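Local structure of antifreeze protein (Leucosporidium, 3UYU) at residues Phe14-Lys19 / Thr211-Gln216; Tyr120-Ser125 / Trp142-Ala147; Val173-Thr178 / Ala191-Thr196. The protein binds to the surface of ice crystals and inhibits their growth, conferring freeze tolerance with low thermal hysteresis activity. The protein carries 2 engineered substitutions. All blocks are in the same frame, centred on the assembly; numbering follows the deposited sequence.

Contact 1 (Phe14-Lys19 / Thr211-Gln216)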
loop_
_atom_site.group_PDB
_atom_site.type_symbol
_atom_site.label_atom_id
_atom_site.label_comp_id
_atom_site.label_asym_id
_atom_site.label_seq_id
_atom_site.Cartn_x
_atom_site.Cartn_y
_atom_site.Cartn_z
ATOM N N PHE A 14 9.503 -2.739 -6.982
ATOM C CA PHE A 14 9.556 -3.517 -8.257
ATOM C C PHE A 14 10.352 -2.779 -9.323
ATOM O O PHE A 14 10.135 -1.579 -9.615
ATOM C CB PHE A 14 8.115 -3.809 -8.812
ATOM C CG PHE A 14 7.343 -4.817 -8.014
ATOM C CD1 PHE A 14 6.674 -4.439 -6.822
ATOM C CD2 PHE A 14 7.330 -6.169 -8.402
ATOM C CE1 PHE A 14 6.027 -5.389 -6.055
ATOM C CE2 PHE A 14 6.678 -7.108 -7.653
ATOM C CZ PHE A 14 6.028 -6.709 -6.410
ATOM N N ALA A 15 11.182 -3.583 -9.993
ATOM C CA ALA A 15 11.716 -3.109 -11.274
ATOM C C ALA A 15 10.739 -3.079 -12.428
ATOM O O ALA A 15 10.759 -2.167 -13.228
ATOM C CB ALA A 15 12.945 -3.973 -11.646
ATOM N N ILE A 16 9.901 -4.118 -12.499
ATOM C CA ILE A 16 8.879 -4.215 -13.529
ATOM C C ILE A 16 7.617 -4.775 -12.842
ATOM O O ILE A 16 7.712 -5.766 -12.100
ATOM C CB ILE A 16 9.316 -5.218 -14.644
ATOM C CG1 ILE A 16 10.627 -4.775 -15.286
ATOM C CG2 ILE A 16 8.275 -5.223 -15.750
ATOM C CD1 ILE A 16 11.114 -5.763 -16.361
ATOM N N LEU A 17 6.497 -4.101 -13.053
ATOM C CA LEU A 17 5.203 -4.570 -12.568
ATOM C C LEU A 17 4.201 -4.417 -13.678
ATOM O O LEU A 17 4.146 -3.386 -14.286
ATOM C CB LEU A 17 4.766 -3.743 -11.334
ATOM C CG LEU A 17 3.481 -4.220 -10.612
ATOM C CD1 LEU A 17 3.701 -5.553 -9.897
ATOM C CD2 LEU A 17 3.127 -3.163 -9.569
ATOM N N ALA A 18 3.433 -5.481 -13.959
ATOM C CA ALA A 18 2.501 -5.448 -15.074
ATOM C C ALA A 18 1.231 -6.177 -14.717
ATOM O O ALA A 18 1.244 -7.061 -13.919
ATOM C CB ALA A 18 3.124 -6.051 -16.394
ATOM N N LYS A 19 0.163 -5.804 -15.377
ATOM C CA LYS A 19 -1.136 -6.467 -15.065
ATOM C C LYS A 19 -1.407 -7.684 -15.913
ATOM O O LYS A 19 -2.123 -8.596 -15.474
ATOM C CB LYS A 19 -2.269 -5.444 -15.222
ATOM C CG LYS A 19 -2.270 -4.372 -14.077
ATOM C CD LYS A 19 -3.510 -3.492 -14.109
ATOM C CE LYS A 19 -4.646 -4.266 -13.525
ATOM N NZ LYS A 19 -5.787 -3.232 -13.496
ATOM N N THR A 211 -0.935 -2.984 -18.693
ATOM C CA THR A 211 -1.119 -4.192 -19.549
ATOM C C THR A 211 0.145 -5.018 -19.531
ATOM O O THR A 211 0.437 -5.653 -18.553
ATOM C CB THR A 211 -1.674 -3.835 -20.991
ATOM O OG1 THR A 211 -0.729 -3.062 -21.734
ATOM C CG2 THR A 211 -2.934 -3.041 -20.955
ATOM N N GLU A 212 0.890 -5.070 -20.642
ATOM C CA GLU A 212 2.033 -6.005 -20.839
ATOM C C GLU A 212 3.363 -5.263 -21.032
ATOM O O GLU A 212 3.401 -4.164 -21.598
ATOM C CB GLU A 212 1.733 -6.805 -22.147
ATOM C CG GLU A 212 2.820 -7.749 -22.614
ATOM C CD GLU A 212 2.685 -9.163 -22.051
ATOM O OE1 GLU A 212 1.585 -9.452 -21.511
ATOM O OE2 GLU A 212 3.654 -9.985 -22.167
ATOM N N VAL A 213 4.412 -5.919 -20.579
ATOM C CA VAL A 213 5.813 -5.433 -20.805
ATOM C C VAL A 213 6.578 -6.468 -21.608
ATOM O O VAL A 213 6.607 -7.650 -21.246
ATOM C CB VAL A 213 6.531 -5.146 -19.453
ATOM C CG1 VAL A 213 8.048 -4.787 -19.691
ATOM C CG2 VAL A 213 5.789 -4.060 -18.706
ATOM N N ALA A 214 7.139 -6.042 -22.753
ATOM C CA ALA A 214 7.974 -6.930 -23.516
ATOM C C ALA A 214 9.438 -6.468 -23.484
ATOM O O ALA A 214 9.728 -5.286 -23.810
ATOM C CB ALA A 214 7.468 -6.997 -24.958
ATOM N N LEU A 215 10.319 -7.380 -23.083
ATOM C CA LEU A 215 11.771 -7.099 -23.000
ATOM C C LEU A 215 12.436 -7.835 -24.175
ATOM O O LEU A 215 12.161 -9.016 -24.389
ATOM C CB LEU A 215 12.343 -7.651 -21.740
ATOM C CG LEU A 215 11.634 -7.030 -20.517
ATOM C CD1 LEU A 215 12.237 -7.734 -19.395
ATOM C CD2 LEU A 215 11.735 -5.449 -20.415
ATOM N N GLN A 216 13.322 -7.153 -24.879
ATOM C CA GLN A 216 14.135 -7.792 -25.957
ATOM C C GLN A 216 15.624 -7.619 -25.573
ATOM O O GLN A 216 16.213 -6.531 -25.781
ATOM C CB GLN A 216 13.794 -7.115 -27.275
ATOM C CG GLN A 216 12.414 -7.350 -27.794
ATOM C CD GLN A 216 12.040 -6.515 -29.019
ATOM O OE1 GLN A 216 12.875 -5.812 -29.651
ATOM N NE2 GLN A 216 10.748 -6.562 -29.374
#

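Contact 2 (Tyr120-Ser125 / Trp142-Ala147)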
loop_
_atom_site.group_PDB
_atom_site.type_symbol
_atom_site.label_atom_id
_atom_site.label_comp_id
_atom_site.label_asym_id
_atom_site.label_seq_id
_atom_site.Cartn_x
_atom_site.Cartn_y
_atom_site.Cartn_z
ATOM N N TYR A 120 5.444 18.884 -17.753
ATOM C CA TYR A 120 5.381 18.909 -19.212
ATOM C C TYR A 120 4.160 18.103 -19.704
ATOM O O TYR A 120 4.001 16.947 -19.308
ATOM C CB TYR A 120 6.635 18.292 -19.865
ATOM C CG TYR A 120 7.934 19.053 -19.614
ATOM C CD1 TYR A 120 8.528 19.042 -18.335
ATOM C CD2 TYR A 120 8.623 19.668 -20.664
ATOM C CE1 TYR A 120 9.745 19.739 -18.120
ATOM C CE2 TYR A 120 9.815 20.373 -20.477
ATOM C CZ TYR A 120 10.359 20.408 -19.180
ATOM O OH TYR A 120 11.579 21.077 -18.979
ATOM N N LYS A 121 3.344 18.713 -20.583
ATOM C CA LYS A 121 2.101 18.051 -21.027
ATOM C C LYS A 121 2.031 18.074 -22.551
ATOM O O LYS A 121 2.294 19.112 -23.184
ATOM C CB LYS A 121 0.871 18.780 -20.485
ATOM C CG LYS A 121 -0.447 18.101 -20.853
ATOM C CD LYS A 121 -1.639 18.835 -20.222
ATOM C CE LYS A 121 -2.911 18.195 -20.765
ATOM N NZ LYS A 121 -3.113 17.018 -19.919
ATOM N N TRP A 122 1.582 16.957 -23.121
ATOM C CA TRP A 122 1.233 16.883 -24.548
ATOM C C TRP A 122 -0.064 16.173 -24.705
ATOM O O TRP A 122 -0.296 15.126 -24.073
ATOM C CB TRP A 122 2.185 15.992 -25.300
ATOM C CG TRP A 122 3.614 16.530 -25.360
ATOM C CD1 TRP A 122 4.162 17.200 -26.382
ATOM C CD2 TRP A 122 4.637 16.396 -24.345
ATOM N NE1 TRP A 122 5.495 17.492 -26.113
ATOM C CE2 TRP A 122 5.792 17.031 -24.851
ATOM C CE3 TRP A 122 4.667 15.813 -23.071
ATOM C CZ2 TRP A 122 7.027 17.065 -24.128
ATOM C CZ3 TRP A 122 5.910 15.815 -22.321
ATOM C CH2 TRP A 122 7.039 16.484 -22.840
ATOM N N THR A 123 -0.895 16.678 -25.634
ATOM C CA THR A 123 -2.131 15.934 -26.003
ATOM C C THR A 123 -1.920 14.961 -27.140
ATOM O O THR A 123 -2.834 14.178 -27.483
ATOM C CB THR A 123 -3.343 16.853 -26.324
ATOM O OG1 THR A 123 -3.019 17.678 -27.444
ATOM C CG2 THR A 123 -3.694 17.704 -25.175
ATOM N N SER A 124 -0.721 14.980 -27.719
ATOM C CA SER A 124 -0.277 14.104 -28.768
ATOM C C SER A 124 0.541 12.968 -28.216
ATOM O O SER A 124 0.692 12.844 -26.976
ATOM C CB SER A 124 0.614 14.898 -29.765
ATOM O OG SER A 124 1.850 15.346 -29.122
ATOM N N SER A 125 1.080 12.167 -29.124
ATOM C CA SER A 125 2.216 11.282 -28.843
ATOM C C SER A 125 3.510 12.104 -28.770
ATOM O O SER A 125 3.558 13.242 -29.190
ATOM C CB SER A 125 2.346 10.197 -29.891
ATOM O OG SER A 125 1.186 9.414 -29.949
ATOM N N TRP A 142 10.556 16.135 -12.240
ATOM C CA TRP A 142 10.013 16.248 -13.602
ATOM C C TRP A 142 8.815 15.274 -13.706
ATOM O O TRP A 142 8.926 14.131 -13.317
ATOM C CB TRP A 142 11.020 15.737 -14.633
ATOM C CG TRP A 142 12.223 16.622 -14.904
ATOM C CD1 TRP A 142 12.391 17.499 -15.957
ATOM C CD2 TRP A 142 13.445 16.654 -14.145
ATOM N NE1 TRP A 142 13.662 18.066 -15.892
ATOM C CE2 TRP A 142 14.316 17.572 -14.799
ATOM C CE3 TRP A 142 13.894 16.003 -12.979
ATOM C CZ2 TRP A 142 15.619 17.870 -14.325
ATOM C CZ3 TRP A 142 15.194 16.288 -12.501
ATOM C CH2 TRP A 142 16.030 17.264 -13.185
ATOM N N VAL A 143 7.713 15.733 -14.308
ATOM C CA VAL A 143 6.628 14.825 -14.699
ATOM C C VAL A 143 6.234 15.152 -16.100
ATOM O O VAL A 143 6.051 16.358 -16.401
ATOM C CB VAL A 143 5.378 14.986 -13.777
ATOM C CG1 VAL A 143 4.145 14.213 -14.408
ATOM C CG2 VAL A 143 5.721 14.541 -12.378
ATOM N N PHE A 144 6.157 14.115 -16.938
ATOM C CA PHE A 144 5.625 14.165 -18.337
ATOM C C PHE A 144 4.255 13.549 -18.384
ATOM O O PHE A 144 4.048 12.448 -17.882
ATOM C CB PHE A 144 6.597 13.405 -19.269
ATOM C CG PHE A 144 8.010 13.938 -19.099
ATOM C CD1 PHE A 144 8.832 13.469 -18.051
ATOM C CD2 PHE A 144 8.431 15.051 -19.811
ATOM C CE1 PHE A 144 10.112 14.085 -17.819
ATOM C CE2 PHE A 144 9.685 15.625 -19.617
ATOM C CZ PHE A 144 10.529 15.170 -18.611
ATOM N N GLN A 145 3.312 14.331 -18.914
ATOM C CA GLN A 145 1.933 13.857 -19.117
ATOM C C GLN A 145 1.685 13.736 -20.613
ATOM O O GLN A 145 1.675 14.780 -21.308
ATOM C CB GLN A 145 0.934 14.843 -18.524
ATOM C CG GLN A 145 1.143 15.187 -17.048
ATOM C CD GLN A 145 0.232 16.302 -16.590
ATOM O OE1 GLN A 145 0.085 17.333 -17.298
ATOM N NE2 GLN A 145 -0.326 16.169 -15.385
ATOM N N ILE A 146 1.660 12.502 -21.101
ATOM C CA ILE A 146 1.604 12.237 -22.557
ATOM C C ILE A 146 0.311 11.476 -22.837
ATOM O O ILE A 146 0.156 10.321 -22.411
ATOM C CB ILE A 146 2.835 11.384 -22.988
ATOM C CG1 ILE A 146 4.149 12.169 -22.685
ATOM C CG2 ILE A 146 2.754 11.045 -24.458
ATOM C CD1 ILE A 146 5.401 11.375 -22.725
ATOM N N ALA A 147 -0.604 12.136 -23.562
ATOM C CA ALA A 147 -1.879 11.502 -23.865
ATOM C C ALA A 147 -1.756 10.375 -24.853
ATOM O O ALA A 147 -2.557 9.415 -24.794
ATOM C CB ALA A 147 -2.915 12.536 -24.339
#

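Contact 3 (Val173-Thr178 / Ala191-Thr196)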
loop_
_atom_site.group_PDB
_atom_site.type_symbol
_atom_site.label_atom_id
_atom_site.label_comp_id
_atom_site.label_asym_id
_atom_site.label_seq_id
_atom_site.Cartn_x
_atom_site.Cartn_y
_atom_site.Cartn_z
ATOM N N VAL A 173 2.142 7.846 -19.463
ATOM C CA VAL A 173 1.900 7.720 -20.910
ATOM C C VAL A 173 0.606 6.952 -21.153
ATOM O O VAL A 173 0.445 5.818 -20.721
ATOM C CB VAL A 173 3.033 6.926 -21.527
ATOM C CG1 VAL A 173 2.896 6.829 -23.056
ATOM C CG2 VAL A 173 4.466 7.505 -21.119
ATOM N N GLY A 174 -0.258 7.551 -21.985
ATOM C CA GLY A 174 -1.626 6.961 -22.223
ATOM C C GLY A 174 -1.619 5.767 -23.180
ATOM O O GLY A 174 -2.414 4.830 -22.998
ATOM N N ASP A 175 -0.759 5.806 -24.209
ATOM C CA ASP A 175 -0.696 4.788 -25.278
ATOM C C ASP A 175 0.689 4.063 -25.270
ATOM O O ASP A 175 1.499 4.300 -24.381
ATOM C CB ASP A 175 -0.995 5.418 -26.646
ATOM C CG ASP A 175 -2.471 5.766 -26.843
ATOM O OD1 ASP A 175 -3.338 4.986 -26.334
ATOM O OD2 ASP A 175 -2.766 6.783 -27.562
ATOM N N ASP A 176 0.959 3.179 -26.207
ATOM C CA ASP A 176 2.160 2.316 -26.130
ATOM C C ASP A 176 3.483 3.070 -26.048
ATOM O O ASP A 176 3.659 4.119 -26.642
ATOM C CB ASP A 176 2.273 1.349 -27.327
ATOM C CG ASP A 176 1.100 0.369 -27.449
ATOM O OD1 ASP A 176 0.327 0.176 -26.479
ATOM O OD2 ASP A 176 0.958 -0.236 -28.547
ATOM N N VAL A 177 4.399 2.461 -25.311
ATOM C CA VAL A 177 5.766 2.990 -25.152
ATOM C C VAL A 177 6.733 2.090 -25.912
ATOM O O VAL A 177 6.710 0.889 -25.707
ATOM C CB VAL A 177 6.185 3.063 -23.671
ATOM C CG1 VAL A 177 7.728 3.538 -23.582
ATOM C CG2 VAL A 177 5.299 4.050 -22.819
ATOM N N THR A 178 7.565 2.651 -26.793
ATOM C CA THR A 178 8.604 1.863 -27.430
ATOM C C THR A 178 9.970 2.487 -27.171
ATOM O O THR A 178 10.232 3.595 -27.612
ATOM C CB THR A 178 8.421 1.861 -28.965
ATOM O OG1 THR A 178 7.141 1.294 -29.265
ATOM C CG2 THR A 178 9.518 0.999 -29.630
ATOM N N ALA A 191 2.944 3.485 -17.455
ATOM C CA ALA A 191 2.309 3.203 -18.769
ATOM C C ALA A 191 0.912 2.644 -18.631
ATOM O O ALA A 191 0.695 1.727 -17.851
ATOM C CB ALA A 191 3.147 2.198 -19.514
ATOM N N LYS A 192 -0.009 3.284 -19.354
ATOM C CA LYS A 192 -1.366 2.736 -19.423
ATOM C C LYS A 192 -1.497 1.464 -20.232
ATOM O O LYS A 192 -2.358 0.618 -19.939
ATOM C CB LYS A 192 -2.377 3.809 -19.823
ATOM C CG LYS A 192 -3.785 3.328 -19.576
ATOM C CD LYS A 192 -4.740 3.843 -20.571
ATOM C CE LYS A 192 -6.165 3.745 -20.020
ATOM N NZ LYS A 192 -6.069 3.761 -18.526
ATOM N N ARG A 193 -0.677 1.333 -21.269
ATOM C CA ARG A 193 -0.791 0.191 -22.190
ATOM C C ARG A 193 0.578 -0.436 -22.333
ATOM O O ARG A 193 1.329 -0.516 -21.361
ATOM C CB ARG A 193 -1.383 0.647 -23.529
ATOM C CG ARG A 193 -2.832 1.269 -23.357
ATOM C CD ARG A 193 -3.357 1.728 -24.680
ATOM N NE ARG A 193 -4.736 1.279 -24.851
ATOM C CZ ARG A 193 -5.351 1.211 -26.040
ATOM N NH1 ARG A 193 -4.705 1.594 -27.149
ATOM N NH2 ARG A 193 -6.616 0.777 -26.124
ATOM N N PHE A 194 0.937 -0.849 -23.544
ATOM C CA PHE A 194 2.036 -1.774 -23.736
ATOM C C PHE A 194 3.371 -1.029 -23.579
ATOM O O PHE A 194 3.442 0.138 -23.929
ATOM C CB PHE A 194 1.957 -2.298 -25.178
ATOM C CG PHE A 194 2.336 -3.732 -25.328
ATOM C CD1 PHE A 194 3.688 -4.129 -25.275
ATOM C CD2 PHE A 194 1.365 -4.706 -25.531
ATOM C CE1 PHE A 194 4.070 -5.437 -25.428
ATOM C CE2 PHE A 194 1.740 -6.042 -25.700
ATOM C CZ PHE A 194 3.105 -6.406 -25.647
ATOM N N VAL A 195 4.384 -1.695 -23.015
ATOM C CA VAL A 195 5.796 -1.174 -23.047
ATOM C C VAL A 195 6.678 -2.234 -23.662
ATOM O O VAL A 195 6.681 -3.403 -23.217
ATOM C CB VAL A 195 6.313 -0.887 -21.616
ATOM C CG1 VAL A 195 7.777 -0.319 -21.657
ATOM C CG2 VAL A 195 5.429 0.123 -20.903
ATOM N N THR A 196 7.473 -1.823 -24.677
ATOM C CA THR A 196 8.480 -2.711 -25.283
ATOM C C THR A 196 9.846 -2.085 -25.131
ATOM O O THR A 196 10.004 -0.934 -25.551
ATOM C CB THR A 196 8.213 -2.822 -26.786
ATOM O OG1 THR A 196 6.876 -3.346 -26.951
ATOM C CG2 THR A 196 9.203 -3.802 -27.481
HETATM O O HOH W 1 1.737 2.333 -22.496
HETATM O O HOH W 2 5.055 -1.191 -27.057
#

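Contact 1 (Phe14-Lys19 / Thr211-Gln216)
Ile-16 sets CG1 anti to its carbonyl carbon (chi1 -59°) and keeps the chain extended through CD1, while Leu-215 holds CG in the same relation to its own backbone (chi1 -59°), and the two side chains meet tip to tip with CD1 of Ile-16 3.8 Å from CD1 of Leu-215. The second branch of Ile-16 serves another partner: its CG2 methyl lies 4.0 Å from CG1 of Val-213 and about equally near CG2, so it touches both valine methyls. CG2 of Val-213 also reaches the CB methyl of Ala-18, 4.1 Å away. Beyond Ala-18 the two segments converge, and Lys-19 N gives a weak, bent hydrogen bond of 3.2 Å to Thr-211 O (122° at the hydrogen). The amine of Lys-19 leads away from the contact to a salt bridge with Glu-88 of helix 76-96. Strands 16-18 and 212-216 face each other at 7.0 Å between axes, too far apart for strand pairing, and belong to different faces of the right-handed beta-helix. Ile-22 and Ile-30 also touch Ile-16, adding to the apolar interior. With one weak backbone bond at its end, this contact is mainly apolar packing of branched side chains, consistent with a dry interior between the two faces.

Contact 2 (Tyr120-Ser125 / Trp142-Ala147)
Adjacent turns of the right-handed beta-helix meet here, as strands 120-122 and 142-146 run parallel in register on one of its faces. Tyr-120 N donates to Val-143 O at 2.9 Å in an almost straight bond (177°), and Tyr-120 O accepts from Gln-145 N at 2.7 Å; Trp-122 repeats the pattern with Gln-145 O and Ala-147 N. On the face that carries the aromatic residues, Tyr-120 (chi1 -65°) and Phe-144 both hold CG anti to the carbonyl carbon, so their rings project together from neighbouring strands. CE2 of Phe-144 sits 3.7 Å above the tyrosine plane, near the edge of the ring rather than over its centre, and the two rings, their planes 29° apart, are slid well past each other. Phe-102 and Phe-171 continue the stacking beyond the pair, an aromatic stack on successive coils of the solenoid that packs into its interior. An alanine in place of Tyr-120 would probably open a gap beside the Phe-144 ring and leave Val-116 O without the hydroxyl that now bonds to it. Trp-122 brings its six-membered ring edge to the edge of Phe-144, CH2 standing 3.6 Å from CD2, while its CE3 is 3.7 Å from CG1 of Ile-146. On the other face, CB of Lys-121 packs 3.6 Å from OE1 of Gln-145, whose amide nitrogen NE2 bonds to Ala-94 O and Phe-97 O, tying the strand to the end of helix 76-96 and the residues that follow it.

Contact 3 (Val173-Thr178 / Ala191-Thr196)
The carboxylate of Asp-176 and the ring of Phe-194 stand 68° apart, the acid meeting the phenylalanine at its backbone and CB. Phe-194 N donates to Asp-176 OD1 at 3.2 Å from above the carboxylate plane, 41° out of it. The guanidinium of Arg-193 has Asp-175 OD1 well out of its plane, 3.7 Å from NH1, in a long salt bridge that acts through charge alone. The side chains of Asp-175 and Arg-193 run alongside each other, their flat groups inclined to one another. Where the two chains round the corner, water 1 accepts from Arg-193 N and donates to Asp-175 O at 2.7 Å and to Phe-194 O, bridging backbones where direct pairing lapses. Strand pairing borders the gap: Lys-192 N bonds to Val-173 O before it, and Val-177 N to Phe-194 O (2.9 Å) and Thr-196 N to Val-177 O after it. Water 2 links Val-177 O to Thr-196 OG1, whose torsion sets it anti to the carbonyl carbon (chi1 -59°). On the opposite face CB of Val-177 packs 4.1 Å from CG2 of Val-195. Parallel, in-register pairing of successive coils is characteristic of a right-handed beta-helix; here Val-177 and Val-195 line one face, Thr-178 and Thr-196 the other.

In the fold
The three contacts sample one right-handed beta-helix: contacts 2 and 3 join neighbouring coils, whereas contact 1 spans the interior between faces. Contacts 1 and 3 have centres about 10 Å apart and meet directly, as strands 212-216 and 195-197 are neighbours; Ala-214 N lies 2.7 Å from Val-195 O, a probable hydrogen bond. Contact 2 touches contact 3 through a probable bond from Gly-174 N to Ile-146 O (2.8 Å), their centres about 13 Å apart, but stays about 13 Å from contact 1 at the nearest atoms. Ala-214, inferred to bind ice, lies in contact 1, with the side chain of Phe-194 about 4 Å from its own; Ser-127, similarly inferred, lies about 7 Å from Ser-125, side chain to side chain.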